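Side-chain contacts in Uly1 (Catenovulum maritimum, PDB 7DRQ), which is a calcium-binding ulvan lyase of polysaccharide lyase family 24, breaking down the green-algal polysaccharide ulvan by cleaving its glycosidic bonds: residues S298-P301 and T305-K308; T205-H210 and G271-G276. All coordinates share one frame; numbering follows the deposited sequence.

Interaction 1: S298-P301 and T305-K308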
loop_
_atom_site.group_PDB
_atom_site.type_symbol
_atom_site.label_atom_id
_atom_site.label_comp_id
_atom_site.label_asym_id
_atom_site.label_seq_id
_atom_site.Cartn_x
_atom_site.Cartn_y
_atom_site.Cartn_z
ATOM N N SER A 298 -11.223 2.357 -15.689
ATOM C CA SER A 298 -12.546 2.963 -15.751
ATOM C C SER A 298 -12.480 4.267 -16.533
ATOM O O SER A 298 -11.582 5.087 -16.312
ATOM C CB SER A 298 -13.091 3.224 -14.347
ATOM O OG SER A 298 -14.283 4.001 -14.427
ATOM N N ASP A 299 -13.425 4.455 -17.451
ATOM C CA ASP A 299 -13.561 5.716 -18.164
ATOM C C ASP A 299 -14.465 6.693 -17.423
ATOM O O ASP A 299 -14.682 7.806 -17.900
ATOM C CB ASP A 299 -14.076 5.457 -19.591
ATOM C CG ASP A 299 -12.960 5.001 -20.532
ATOM O OD1 ASP A 299 -11.801 5.375 -20.268
ATOM O OD2 ASP A 299 -13.218 4.274 -21.521
ATOM N N ASP A 300 -14.959 6.302 -16.255
ATOM C CA ASP A 300 -15.799 7.134 -15.408
ATOM C C ASP A 300 -14.910 7.887 -14.425
ATOM O O ASP A 300 -14.123 7.249 -13.704
ATOM C CB ASP A 300 -16.794 6.228 -14.676
ATOM C CG ASP A 300 -17.736 6.956 -13.729
ATOM O OD1 ASP A 300 -17.627 8.178 -13.491
ATOM O OD2 ASP A 300 -18.618 6.254 -13.194
ATOM N N PRO A 301 -14.974 9.223 -14.368
ATOM C CA PRO A 301 -14.110 9.949 -13.417
ATOM C C PRO A 301 -14.348 9.547 -11.972
ATOM O O PRO A 301 -13.432 9.670 -11.148
ATOM C CB PRO A 301 -14.455 11.428 -13.648
ATOM C CG PRO A 301 -15.526 11.476 -14.666
ATOM C CD PRO A 301 -15.826 10.105 -15.183
ATOM N N THR A 305 -18.440 3.255 -12.986
ATOM C CA THR A 305 -18.940 2.574 -14.173
ATOM C C THR A 305 -17.877 2.595 -15.261
ATOM O O THR A 305 -16.755 3.066 -15.048
ATOM C CB THR A 305 -20.234 3.230 -14.665
ATOM O OG1 THR A 305 -19.946 4.559 -15.128
ATOM C CG2 THR A 305 -21.251 3.314 -13.529
ATOM N N GLN A 306 -18.234 2.071 -16.439
ATOM C CA GLN A 306 -17.387 2.184 -17.633
ATOM C C GLN A 306 -16.042 1.485 -17.455
ATOM O O GLN A 306 -15.005 1.983 -17.899
ATOM C CB GLN A 306 -17.163 3.651 -18.005
ATOM C CG GLN A 306 -18.436 4.422 -18.330
ATOM C CD GLN A 306 -18.125 5.854 -18.699
ATOM O OE1 GLN A 306 -17.360 6.109 -19.635
ATOM N NE2 GLN A 306 -18.684 6.797 -17.952
ATOM N N TRP A 307 -16.054 0.339 -16.787
ATOM C CA TRP A 307 -14.834 -0.436 -16.599
ATOM C C TRP A 307 -14.548 -1.286 -17.827
ATOM O O TRP A 307 -15.453 -1.912 -18.397
ATOM C CB TRP A 307 -14.953 -1.324 -15.362
ATOM C CG TRP A 307 -14.654 -0.578 -14.101
ATOM C CD1 TRP A 307 -15.544 0.076 -13.305
ATOM C CD2 TRP A 307 -13.362 -0.403 -13.494
ATOM N NE1 TRP A 307 -14.895 0.645 -12.231
ATOM C CE2 TRP A 307 -13.552 0.371 -12.328
ATOM C CE3 TRP A 307 -12.069 -0.825 -13.825
ATOM C CZ2 TRP A 307 -12.498 0.729 -11.487
ATOM C CZ3 TRP A 307 -11.009 -0.468 -12.978
ATOM C CH2 TRP A 307 -11.233 0.305 -11.833
ATOM N N LYS A 308 -13.274 -1.318 -18.223
ATOM C CA LYS A 308 -12.850 -1.942 -19.464
ATOM C C LYS A 308 -11.551 -2.711 -19.250
ATOM O O LYS A 308 -10.775 -2.407 -18.347
ATOM C CB LYS A 308 -12.652 -0.899 -20.567
ATOM C CG LYS A 308 -13.792 0.119 -20.628
ATOM C CD LYS A 308 -14.029 0.631 -22.015
ATOM C CE LYS A 308 -15.351 1.393 -22.091
ATOM N NZ LYS A 308 -15.136 2.851 -22.217
#
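S298, D299 and D300 meet T305-K308 in a mainly polar contact that closes the turn between strand 290-298 and the short strand 307-308, in a sheet well away from the centre of the chain. S298 and W307 form an antiparallel non-hydrogen-bonded pair, with both side chains on one face of the sheet. There, S298 CB sits over the five-membered ring of W307, 3.7 Å from its centroid, a CH-pi contact made against the ring face. F246 meets the same indole edge-to-face, and W307 NE1 is bonded to G303 O. With its OG anti to the backbone N (chi1 171°), S298 reaches across to donate to T305 O at 2.7 Å, almost in line with the carbonyl (176°). The same OG accepts from D300 N at 3.0 Å, an ST turn, and thus ties its own segment as well as segment 305-308. D299 N donates to Q306 O. D300 OD2 takes two donors from T305: the backbone N at 3.0 Å on the anti side of the carboxylate, and OG1 at 2.9 Å from above its plane. Its other oxygen, OD1, accepts from S302 N, which leaves the carboxylate little room to rotate. Replacing D300 by alanine removes the carboxylate, which would probably leave T305 N, T305 OG1 and S302 N without this acceptor and the turn less fixed. D299 and K308 cross at about a right angle, and OD2 and NZ form a salt bridge, modelled doubtfully short. Together these contacts make a beta-hairpin turn, with an ST turn at S298, joining antiparallel strands 290-298 and 307-308, consistent with a blade of the beta-propeller fold expected for this BNR-repeat family.

Interaction 2: T205-H210 and G271-G276; sequences TFFTSH and GKIRIG
Strands 201-208 and 272-280, which segments 205-210 and 271-276 respectively end and begin, belong to different antiparallel sheets, consistent with two neighbouring blades of a beta-propeller, and the touching parts run roughly antiparallel, their directions 150° from each other. The backbones stay separate: even the nearest CA atoms, those of H210 and G271, are 6.6 Å apart, so side chains and a water span the gap. On the buried side F207 points across toward I273, its CG set between the backbone N and the carbonyl carbon (chi1 51°), which carries the ring to the isoleucine; the two side chains cross at about a right angle. Ring atom CE2 of F207 lies 3.6 Å from I273 CG1, while CD1 of the same isoleucine reaches the ring edge in its plane. F215 and M266 also touch both residues, extending this apolar seam between the sheets. Near the exposed end, H210 lays CE1 3.4 Å from G271 CA. G271 has a positive phi (73°), which favours glycine, and a side chain on its CA would be tight against that ring. Y268 packs edge-to-face with the imidazole. One water accepts from both sides: from G271 N at 2.9 Å and, in a weak bond, from H210 NE2 at 2.8 Å.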
loop_
_atom_site.group_PDB
_atom_site.type_symbol
_atom_site.label_atom_id
_atom_site.label_comp_id
_atom_site.label_asym_id
_atom_site.label_seq_id
_atom_site.Cartn_x
_atom_site.Cartn_y
_atom_site.Cartn_z
ATOM N N THR A 205 -5.176 2.137 1.063
ATOM C CA THR A 205 -4.384 2.859 0.072
ATOM C C THR A 205 -5.263 3.921 -0.568
ATOM O O THR A 205 -6.232 3.582 -1.254
ATOM C CB THR A 205 -3.825 1.914 -0.998
ATOM O OG1 THR A 205 -3.011 0.919 -0.370
ATOM C CG2 THR A 205 -2.956 2.696 -1.996
ATOM N N PHE A 206 -4.924 5.188 -0.346
ATOM C CA PHE A 206 -5.631 6.308 -0.942
ATOM C C PHE A 206 -5.039 6.662 -2.303
ATOM O O PHE A 206 -3.861 6.425 -2.578
ATOM C CB PHE A 206 -5.548 7.553 -0.052
ATOM C CG PHE A 206 -6.150 7.395 1.325
ATOM C CD1 PHE A 206 -7.508 7.624 1.537
ATOM C CD2 PHE A 206 -5.334 7.130 2.421
ATOM C CE1 PHE A 206 -8.048 7.534 2.812
ATOM C CE2 PHE A 206 -5.863 7.043 3.694
ATOM C CZ PHE A 206 -7.230 7.243 3.893
ATOM N N PHE A 207 -5.861 7.283 -3.143
ATOM C CA PHE A 207 -5.368 7.901 -4.365
ATOM C C PHE A 207 -6.232 9.115 -4.674
ATOM O O PHE A 207 -7.365 9.229 -4.200
ATOM C CB PHE A 207 -5.348 6.923 -5.553
ATOM C CG PHE A 207 -6.639 6.179 -5.783
ATOM C CD1 PHE A 207 -6.918 5.005 -5.088
ATOM C CD2 PHE A 207 -7.566 6.633 -6.722
ATOM C CE1 PHE A 207 -8.091 4.306 -5.311
ATOM C CE2 PHE A 207 -8.746 5.933 -6.959
ATOM C CZ PHE A 207 -9.017 4.781 -6.249
ATOM N N THR A 208 -5.682 10.026 -5.477
ATOM C CA THR A 208 -6.340 11.284 -5.806
ATOM C C THR A 208 -6.379 11.478 -7.315
ATOM O O THR A 208 -5.493 11.027 -8.041
ATOM C CB THR A 208 -5.637 12.495 -5.167
ATOM O OG1 THR A 208 -4.246 12.495 -5.522
ATOM C CG2 THR A 208 -5.732 12.424 -3.655
ATOM N N SER A 209 -7.398 12.189 -7.774
ATOM C CA SER A 209 -7.539 12.481 -9.191
ATOM C C SER A 209 -6.952 13.851 -9.532
ATOM O O SER A 209 -6.557 14.627 -8.659
ATOM C CB SER A 209 -9.008 12.429 -9.592
ATOM O OG SER A 209 -9.672 13.589 -9.113
ATOM N N HIS A 210 -6.925 14.145 -10.836
ATOM C CA HIS A 210 -6.417 15.423 -11.332
ATOM C C HIS A 210 -7.138 16.596 -10.683
ATOM O O HIS A 210 -6.511 17.549 -10.205
ATOM C CB HIS A 210 -6.591 15.490 -12.850
ATOM C CG HIS A 210 -5.574 14.705 -13.616
ATOM N ND1 HIS A 210 -5.804 14.239 -14.894
ATOM C CD2 HIS A 210 -4.317 14.314 -13.292
ATOM C CE1 HIS A 210 -4.733 13.593 -15.323
ATOM N NE2 HIS A 210 -3.815 13.627 -14.372
ATOM N N GLY A 271 -4.836 9.868 -15.842
ATOM C CA GLY A 271 -6.144 10.496 -15.768
ATOM C C GLY A 271 -7.316 9.577 -15.504
ATOM O O GLY A 271 -8.466 9.999 -15.687
ATOM N N LYS A 272 -7.080 8.334 -15.093
ATOM C CA LYS A 272 -8.170 7.394 -14.871
ATOM C C LYS A 272 -7.898 6.534 -13.647
ATOM O O LYS A 272 -6.755 6.245 -13.305
ATOM C CB LYS A 272 -8.392 6.466 -16.069
ATOM C CG LYS A 272 -8.701 7.190 -17.369
ATOM C CD LYS A 272 -8.935 6.213 -18.519
ATOM C CE LYS A 272 -9.112 6.993 -19.826
ATOM N NZ LYS A 272 -9.299 6.081 -20.980
ATOM N N ILE A 273 -8.975 6.112 -13.008
ATOM C CA ILE A 273 -8.907 5.105 -11.961
ATOM C C ILE A 273 -8.755 3.740 -12.622
ATOM O O ILE A 273 -9.539 3.388 -13.506
ATOM C CB ILE A 273 -10.166 5.167 -11.087
ATOM C CG1 ILE A 273 -10.167 6.460 -10.276
ATOM C CG2 ILE A 273 -10.251 3.973 -10.183
ATOM C CD1 ILE A 273 -11.525 6.792 -9.671
ATOM N N ARG A 274 -7.722 2.986 -12.231
ATOM C CA ARG A 274 -7.460 1.675 -12.828
ATOM C C ARG A 274 -7.009 0.694 -11.751
ATOM O O ARG A 274 -6.761 1.062 -10.602
ATOM C CB ARG A 274 -6.399 1.749 -13.945
ATOM C CG ARG A 274 -6.312 3.082 -14.678
ATOM C CD ARG A 274 -5.287 3.068 -15.821
ATOM N NE ARG A 274 -5.270 4.360 -16.507
ATOM C CZ ARG A 274 -5.494 4.532 -17.811
ATOM N NH1 ARG A 274 -5.723 3.484 -18.602
ATOM N NH2 ARG A 274 -5.481 5.759 -18.325
ATOM N N ILE A 275 -6.912 -0.582 -12.129
ATOM C CA ILE A 275 -6.442 -1.619 -11.217
ATOM C C ILE A 275 -5.590 -2.623 -11.985
ATOM O O ILE A 275 -5.858 -2.930 -13.152
ATOM C CB ILE A 275 -7.630 -2.319 -10.517
ATOM C CG1 ILE A 275 -7.149 -3.180 -9.340
ATOM C CG2 ILE A 275 -8.439 -3.122 -11.537
ATOM C CD1 ILE A 275 -8.298 -3.775 -8.498
ATOM N N GLY A 276 -4.536 -3.099 -11.341
ATOM C CA GLY A 276 -3.797 -4.254 -11.826
ATOM C C GLY A 276 -3.703 -5.250 -10.694
ATOM O O GLY A 276 -3.587 -4.867 -9.531
HETATM O O HOH W 1 -2.621 11.068 -14.310
#

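From the N terminus, interaction 2 comes first: strand 201-208 leads through 60 intervening residues, 31 of them in strands, to the turn at G271, where this long loop closes. The chain then runs along strand 272-280 and returns on strand 290-298, and interaction 1 closes a much smaller loop, with three residues between its segments. The two contacts are in series, neither nested nor crossing. They meet within one sheet: K272 NZ forms a salt bridge with D299 OD1 at 2.7 Å, and S298 N probably bonds to I273 O. I273 thus faces the preceding sheet with its side chain while its backbone pairs with the end of strand 290-298, where the hairpin turn of interaction 1 begins.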